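Local coordinates for protein glycosyl hydrolase BlGH5_18 (Bifidobacterium longum subsp. infantis, PDB 7LQX) that probably hydrolyses glycosidic bonds of N-glycans, as a family 5, subfamily 18 glycoside hydrolase of a gut bifidobacterium, at residues Tyr102-Gln107 with Leu160-Asn165; His253-Ala258 with Ala300-Asn305. All coordinates share one frame; numbering follows the deposited sequence.

Contact 1 of 2, residues Tyr102-Gln107 with Leu160-Asn165. With EDO (1,2-ethanediol), chain D.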
loop_
_atom_site.group_PDB
_atom_site.type_symbol
_atom_site.label_atom_id
_atom_site.label_comp_id
_atom_site.label_asym_id
_atom_site.label_seq_id
_atom_site.Cartn_x
_atom_site.Cartn_y
_atom_site.Cartn_z
ATOM N N TYR A 102 20.375 -14.667 0.429
ATOM C CA TYR A 102 19.715 -14.461 -0.855
ATOM C C TYR A 102 18.566 -13.489 -0.619
ATOM O O TYR A 102 17.856 -13.596 0.382
ATOM C CB TYR A 102 19.191 -15.806 -1.380
ATOM C CG TYR A 102 20.304 -16.779 -1.691
ATOM C CD1 TYR A 102 20.896 -17.518 -0.686
ATOM C CD2 TYR A 102 20.795 -16.916 -2.982
ATOM C CE1 TYR A 102 21.942 -18.379 -0.953
ATOM C CE2 TYR A 102 21.839 -17.784 -3.263
ATOM C CZ TYR A 102 22.409 -18.513 -2.241
ATOM O OH TYR A 102 23.457 -19.373 -2.501
ATOM N N VAL A 103 18.401 -12.505 -1.502
ATOM C CA VAL A 103 17.430 -11.430 -1.292
ATOM C C VAL A 103 16.409 -11.449 -2.421
ATOM O O VAL A 103 16.781 -11.544 -3.594
ATOM C CB VAL A 103 18.137 -10.062 -1.240
ATOM C CG1 VAL A 103 17.129 -8.934 -1.088
ATOM C CG2 VAL A 103 19.145 -10.022 -0.117
ATOM N N ASP A 104 15.124 -11.347 -2.077
ATOM C CA ASP A 104 14.064 -11.170 -3.064
ATOM C C ASP A 104 13.760 -9.677 -3.169
ATOM O O ASP A 104 13.526 -9.025 -2.143
ATOM C CB ASP A 104 12.777 -11.880 -2.640
ATOM C CG ASP A 104 12.769 -13.358 -2.961
ATOM O OD1 ASP A 104 13.743 -14.063 -2.635
ATOM O OD2 ASP A 104 11.752 -13.823 -3.522
ATOM N N VAL A 105 13.715 -9.138 -4.395
ATOM C CA VAL A 105 13.677 -7.681 -4.535
ATOM C C VAL A 105 12.275 -7.115 -4.311
ATOM O O VAL A 105 12.120 -6.152 -3.553
ATOM C CB VAL A 105 14.266 -7.194 -5.869
ATOM C CG1 VAL A 105 14.164 -5.663 -5.956
ATOM C CG2 VAL A 105 15.702 -7.647 -6.014
ATOM N N PHE A 106 11.249 -7.657 -4.994
ATOM C CA PHE A 106 9.919 -7.036 -5.054
ATOM C C PHE A 106 8.870 -7.862 -4.316
ATOM O O PHE A 106 8.323 -8.819 -4.870
ATOM C CB PHE A 106 9.453 -6.840 -6.502
ATOM C CG PHE A 106 10.326 -5.929 -7.313
ATOM C CD1 PHE A 106 10.284 -4.560 -7.131
ATOM C CD2 PHE A 106 11.188 -6.446 -8.274
ATOM C CE1 PHE A 106 11.095 -3.724 -7.887
ATOM C CE2 PHE A 106 11.998 -5.611 -9.026
ATOM C CZ PHE A 106 11.959 -4.259 -8.828
ATOM N N GLN A 107 8.551 -7.449 -3.090
ATOM C CA GLN A 107 7.398 -7.964 -2.346
ATOM C C GLN A 107 6.472 -6.771 -2.142
ATOM O O GLN A 107 6.736 -5.948 -1.264
ATOM C CB GLN A 107 7.804 -8.572 -1.005
ATOM C CG GLN A 107 8.431 -9.952 -1.120
ATOM C CD GLN A 107 9.765 -9.926 -1.829
ATOM O OE1 GLN A 107 9.932 -10.541 -2.882
ATOM N NE2 GLN A 107 10.724 -9.222 -1.255
ATOM N N LEU A 160 13.976 -12.004 -8.335
ATOM C CA LEU A 160 13.302 -10.752 -8.668
ATOM C C LEU A 160 12.215 -10.412 -7.653
ATOM O O LEU A 160 12.057 -9.251 -7.267
ATOM C CB LEU A 160 12.734 -10.802 -10.083
ATOM C CG LEU A 160 13.764 -10.998 -11.185
ATOM C CD1 LEU A 160 13.079 -10.977 -12.544
ATOM C CD2 LEU A 160 14.864 -9.957 -11.145
ATOM N N GLY A 161 11.452 -11.402 -7.209
ATOM C CA GLY A 161 10.441 -11.168 -6.188
ATOM C C GLY A 161 9.658 -12.439 -5.946
ATOM O O GLY A 161 9.615 -13.338 -6.790
ATOM N N ASN A 162 9.016 -12.493 -4.787
ATOM C CA ASN A 162 8.347 -13.724 -4.390
ATOM C C ASN A 162 7.061 -13.924 -5.183
ATOM O O ASN A 162 6.129 -13.129 -5.054
ATOM C CB ASN A 162 8.021 -13.642 -2.906
ATOM C CG ASN A 162 7.404 -14.897 -2.390
ATOM O OD1 ASN A 162 7.968 -15.974 -2.546
ATOM N ND2 ASN A 162 6.221 -14.784 -1.799
ATOM N N GLU A 163 6.979 -14.997 -5.970
ATOM C CA GLU A 163 5.714 -15.422 -6.581
ATOM C C GLU A 163 5.022 -14.285 -7.326
ATOM O O GLU A 163 3.808 -14.106 -7.245
ATOM C CB GLU A 163 4.786 -16.035 -5.527
ATOM C CG GLU A 163 5.417 -17.227 -4.833
ATOM C CD GLU A 163 4.615 -17.813 -3.706
ATOM O OE1 GLU A 163 3.480 -17.351 -3.456
ATOM O OE2 GLU A 163 5.143 -18.744 -3.060
ATOM N N LEU A 164 5.795 -13.527 -8.098
ATOM C CA LEU A 164 5.228 -12.346 -8.739
ATOM C C LEU A 164 4.182 -12.708 -9.784
ATOM O O LEU A 164 3.353 -11.858 -10.141
ATOM C CB LEU A 164 6.349 -11.508 -9.344
ATOM C CG LEU A 164 7.210 -10.717 -8.347
ATOM C CD1 LEU A 164 8.353 -10.036 -9.093
ATOM C CD2 LEU A 164 6.367 -9.724 -7.563
ATOM N N ASN A 165 4.186 -13.948 -10.268
ATOM C CA ASN A 165 3.173 -14.364 -11.225
ATOM C C ASN A 165 1.765 -14.264 -10.655
ATOM O O ASN A 165 0.803 -14.244 -11.428
ATOM C CB ASN A 165 3.463 -15.787 -11.708
ATOM C CG ASN A 165 3.324 -16.820 -10.609
ATOM O OD1 ASN A 165 3.959 -16.716 -9.562
ATOM N ND2 ASN A 165 2.499 -17.834 -10.846
HETATM C C1 EDO D . 5.466 -17.604 0.737
HETATM O O1 EDO D . 5.867 -17.406 -0.620
HETATM C C2 EDO D . 5.053 -16.254 1.314
HETATM O O2 EDO D . 3.984 -15.727 0.510
HETATM O O HOH W 1 6.414 -10.669 -4.110
#

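Contact 2 of 2, residues His253-Ala258 with Ala300-Asn305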
loop_
_atom_site.group_PDB
_atom_site.type_symbol
_atom_site.label_atom_id
_atom_site.label_comp_id
_atom_site.label_asym_id
_atom_site.label_seq_id
_atom_site.Cartn_x
_atom_site.Cartn_y
_atom_site.Cartn_z
ATOM N N HIS A 253 5.488 -34.505 -2.940
ATOM C CA HIS A 253 5.141 -33.375 -3.794
ATOM C C HIS A 253 6.361 -32.545 -4.175
ATOM O O HIS A 253 6.465 -32.074 -5.316
ATOM C CB HIS A 253 4.074 -32.497 -3.135
ATOM C CG HIS A 253 3.566 -31.410 -4.030
ATOM N ND1 HIS A 253 4.124 -30.150 -4.061
ATOM C CD2 HIS A 253 2.585 -31.411 -4.963
ATOM C CE1 HIS A 253 3.502 -29.420 -4.968
ATOM N NE2 HIS A 253 2.563 -30.158 -5.529
ATOM N N ALA A 254 7.279 -32.314 -3.231
ATOM C CA ALA A 254 8.436 -31.476 -3.540
ATOM C C ALA A 254 9.344 -32.160 -4.553
ATOM O O ALA A 254 9.819 -31.524 -5.500
ATOM C CB ALA A 254 9.209 -31.129 -2.266
ATOM N N LEU A 255 9.595 -33.460 -4.366
ATOM C CA LEU A 255 10.343 -34.224 -5.355
ATOM C C LEU A 255 9.678 -34.152 -6.720
ATOM O O LEU A 255 10.351 -33.995 -7.748
ATOM C CB LEU A 255 10.433 -35.683 -4.904
ATOM C CG LEU A 255 11.039 -36.654 -5.919
ATOM C CD1 LEU A 255 12.454 -36.253 -6.300
ATOM C CD2 LEU A 255 11.019 -38.082 -5.381
ATOM N N TYR A 256 8.352 -34.290 -6.748
ATOM C CA TYR A 256 7.633 -34.252 -8.013
ATOM C C TYR A 256 7.865 -32.939 -8.742
ATOM O O TYR A 256 8.162 -32.934 -9.940
ATOM C CB TYR A 256 6.139 -34.466 -7.777
ATOM C CG TYR A 256 5.319 -34.223 -9.025
ATOM C CD1 TYR A 256 5.393 -35.094 -10.105
ATOM C CD2 TYR A 256 4.505 -33.114 -9.134
ATOM C CE1 TYR A 256 4.662 -34.877 -11.242
ATOM C CE2 TYR A 256 3.757 -32.888 -10.274
ATOM C CZ TYR A 256 3.848 -33.777 -11.332
ATOM O OH TYR A 256 3.113 -33.574 -12.476
ATOM N N LEU A 257 7.721 -31.809 -8.050
ATOM C CA LEU A 257 7.937 -30.532 -8.718
ATOM C C LEU A 257 9.371 -30.409 -9.212
ATOM O O LEU A 257 9.624 -29.851 -10.287
ATOM C CB LEU A 257 7.588 -29.371 -7.792
ATOM C CG LEU A 257 6.099 -29.043 -7.722
ATOM C CD1 LEU A 257 5.846 -27.787 -6.888
ATOM C CD2 LEU A 257 5.478 -28.886 -9.114
ATOM N N ALA A 258 10.331 -30.902 -8.436
ATOM C CA ALA A 258 11.716 -30.852 -8.887
ATOM C C ALA A 258 11.895 -31.636 -10.186
ATOM O O ALA A 258 12.500 -31.142 -11.145
ATOM C CB ALA A 258 12.645 -31.383 -7.797
ATOM N N ALA A 300 12.782 -35.548 -1.646
ATOM C CA ALA A 300 13.324 -34.524 -2.533
ATOM C C ALA A 300 14.784 -34.801 -2.883
ATOM O O ALA A 300 15.214 -34.547 -4.016
ATOM C CB ALA A 300 13.170 -33.137 -1.903
ATOM N N ALA A 301 15.558 -35.319 -1.934
ATOM C CA ALA A 301 16.966 -35.610 -2.170
ATOM C C ALA A 301 17.166 -36.715 -3.196
ATOM O O ALA A 301 18.308 -36.955 -3.609
ATOM C CB ALA A 301 17.654 -35.971 -0.853
ATOM N N GLN A 302 16.100 -37.396 -3.617
ATOM C CA GLN A 302 16.224 -38.356 -4.706
ATOM C C GLN A 302 16.428 -37.671 -6.046
ATOM O O GLN A 302 16.790 -38.338 -7.020
ATOM C CB GLN A 302 14.995 -39.256 -4.758
ATOM C CG GLN A 302 14.892 -40.160 -3.548
ATOM C CD GLN A 302 13.559 -40.860 -3.441
ATOM O OE1 GLN A 302 12.781 -40.897 -4.394
ATOM N NE2 GLN A 302 13.284 -41.423 -2.271
ATOM N N CYS A 303 16.224 -36.365 -6.111
ATOM C CA CYS A 303 16.441 -35.630 -7.346
ATOM C C CYS A 303 17.917 -35.297 -7.499
ATOM O O CYS A 303 18.475 -34.587 -6.657
ATOM C CB CYS A 303 15.649 -34.337 -7.328
ATOM S SG CYS A 303 15.890 -33.349 -8.824
ATOM N N PRO A 304 18.586 -35.782 -8.548
ATOM C CA PRO A 304 20.025 -35.517 -8.673
ATOM C C PRO A 304 20.376 -34.053 -8.807
ATOM O O PRO A 304 21.530 -33.692 -8.550
ATOM C CB PRO A 304 20.431 -36.301 -9.932
ATOM C CG PRO A 304 19.174 -36.502 -10.682
ATOM C CD PRO A 304 18.071 -36.599 -9.656
ATOM N N ASN A 305 19.433 -33.204 -9.214
ATOM C CA ASN A 305 19.689 -31.788 -9.432
ATOM C C ASN A 305 19.313 -30.928 -8.232
ATOM O O ASN A 305 19.396 -29.702 -8.320
ATOM C CB ASN A 305 18.925 -31.293 -10.660
ATOM C CG ASN A 305 19.442 -31.894 -11.946
ATOM O OD1 ASN A 305 19.389 -33.103 -12.140
ATOM N ND2 ASN A 305 19.936 -31.049 -12.835
#

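Contact 1 of 2, residues Tyr102-Gln107 with Leu160-Asn165
Leu160 turns its carbonyl oxygen to the backbone of Val105 and Phe106 just past strand 100-104. Phe106 N donates to Leu160 O at 2.9 Å, while the bond from Val105 N is weak. The same oxygen lies obliquely against the Phe106 ring, 3.1 Å from CD2. Gly161 suits the next place because a CB there would collide with Phe106 O; its CA instead makes a CA-H...O contact with that oxygen at 3.4 Å. Asn162 N donates to Gln107 OE1 at 2.9 Å, in the carbonyl plane of the amide. Gln107 reaches it by bending at chi2 (66°), which also brings NE2 2.9 Å from Asp104 O in a nearly straight bond (169°); NE2 bonds Pro67 O as well, so the amide is fixed in rotation. A leucine here would probably leave Asn162 N without this acceptor and Asp104 O without its bond from the amide. Water 1 joins Asn162 O to Phe106 O. Asn162 ND2 bonds the ethanediol O1, and its OD1 meets Arg64, which also forms a salt bridge with Asp104. The Asn162-Glu163 pair after the fourth barrel strand is consistent with the Asn-acid/base motif of clan GH-A; the diol also bonds Glu276, near the C-terminal end of strand 272-277, the seventh of the barrel. Leu164 CD2 rests 3.4 Å from Phe106 O. Strand 100-104 runs between strands 62-65 and 155-159, while helices 132-149 and 180-191 cover Phe106, and the latter also packs on Leu160 and Leu164.

Contact 2 of 2, residues His253-Ala258 with Ala300-Asn305
Leu255 lays its side chain over the end of helix 289-300 and the turn that follows. Two outer helices of the (beta/alpha)8 barrel meet here: helix 248-264, between the sixth and seventh strands, and helix 289-300, between the seventh and eighth. Leu255 CB lies 3.9 Å from Ala300 CA, and the two CA atoms are 4.1 Å apart, a close approach that the small side chain of Ala300 suits. Ala254 CB and Ala300 CB touch more loosely, 4.5 Å apart, again with no bulk to force the backbones apart. With CG anti to the backbone N (chi1 173°), Leu255 reaches past Ala300, and its branched tip divides: CD1 comes 3.9 Å from Cys303 CB, whereas CD2 lies against Gln302, the two side chains crossing at about a right angle in the conformer described, though a second conformer makes the touch with OE1 uncertain. A branched apolar residue suits a place that must fill two directions, and Trp393 of helix 388-399 packs on Leu255 as well. The turn that offers these partners is a type I beta turn from Ala300 to Cys303, closed by Cys303 N to Ala300 O at 3.0 Å. One helical turn after Ala254, the small Ala258 admits the sulfur, with CB 3.9 Å from Cys303 SG. No hydrogen bond joins the two segments, so the fit is by shape. Having SG anti to its backbone N (chi1 179°), Cys303 also takes a weak hydrogen bond from Asn305 N, 3.6 Å from SG.

From the N terminus, the chain reaches strand 100-104, the third of the barrel, then passes helix 132-149 and strand 155-159 before contact 1 closes that excursion, joining the loops after the third and fourth strands. It goes on through helix 180-191 and the fifth and sixth strands to helix 248-264. There contact 2 opens, and the chain takes in strand 272-277 and helix 289-300 before 300-305 closes it. The contacts follow in series, neither nesting nor crossing. Their centres lie 23 Å apart: contact 1 joins loops by polar bonds beside the probable active site, contact 2 packs helix 248-264 on the end of helix 289-300 and the turn leading into strand 306-312.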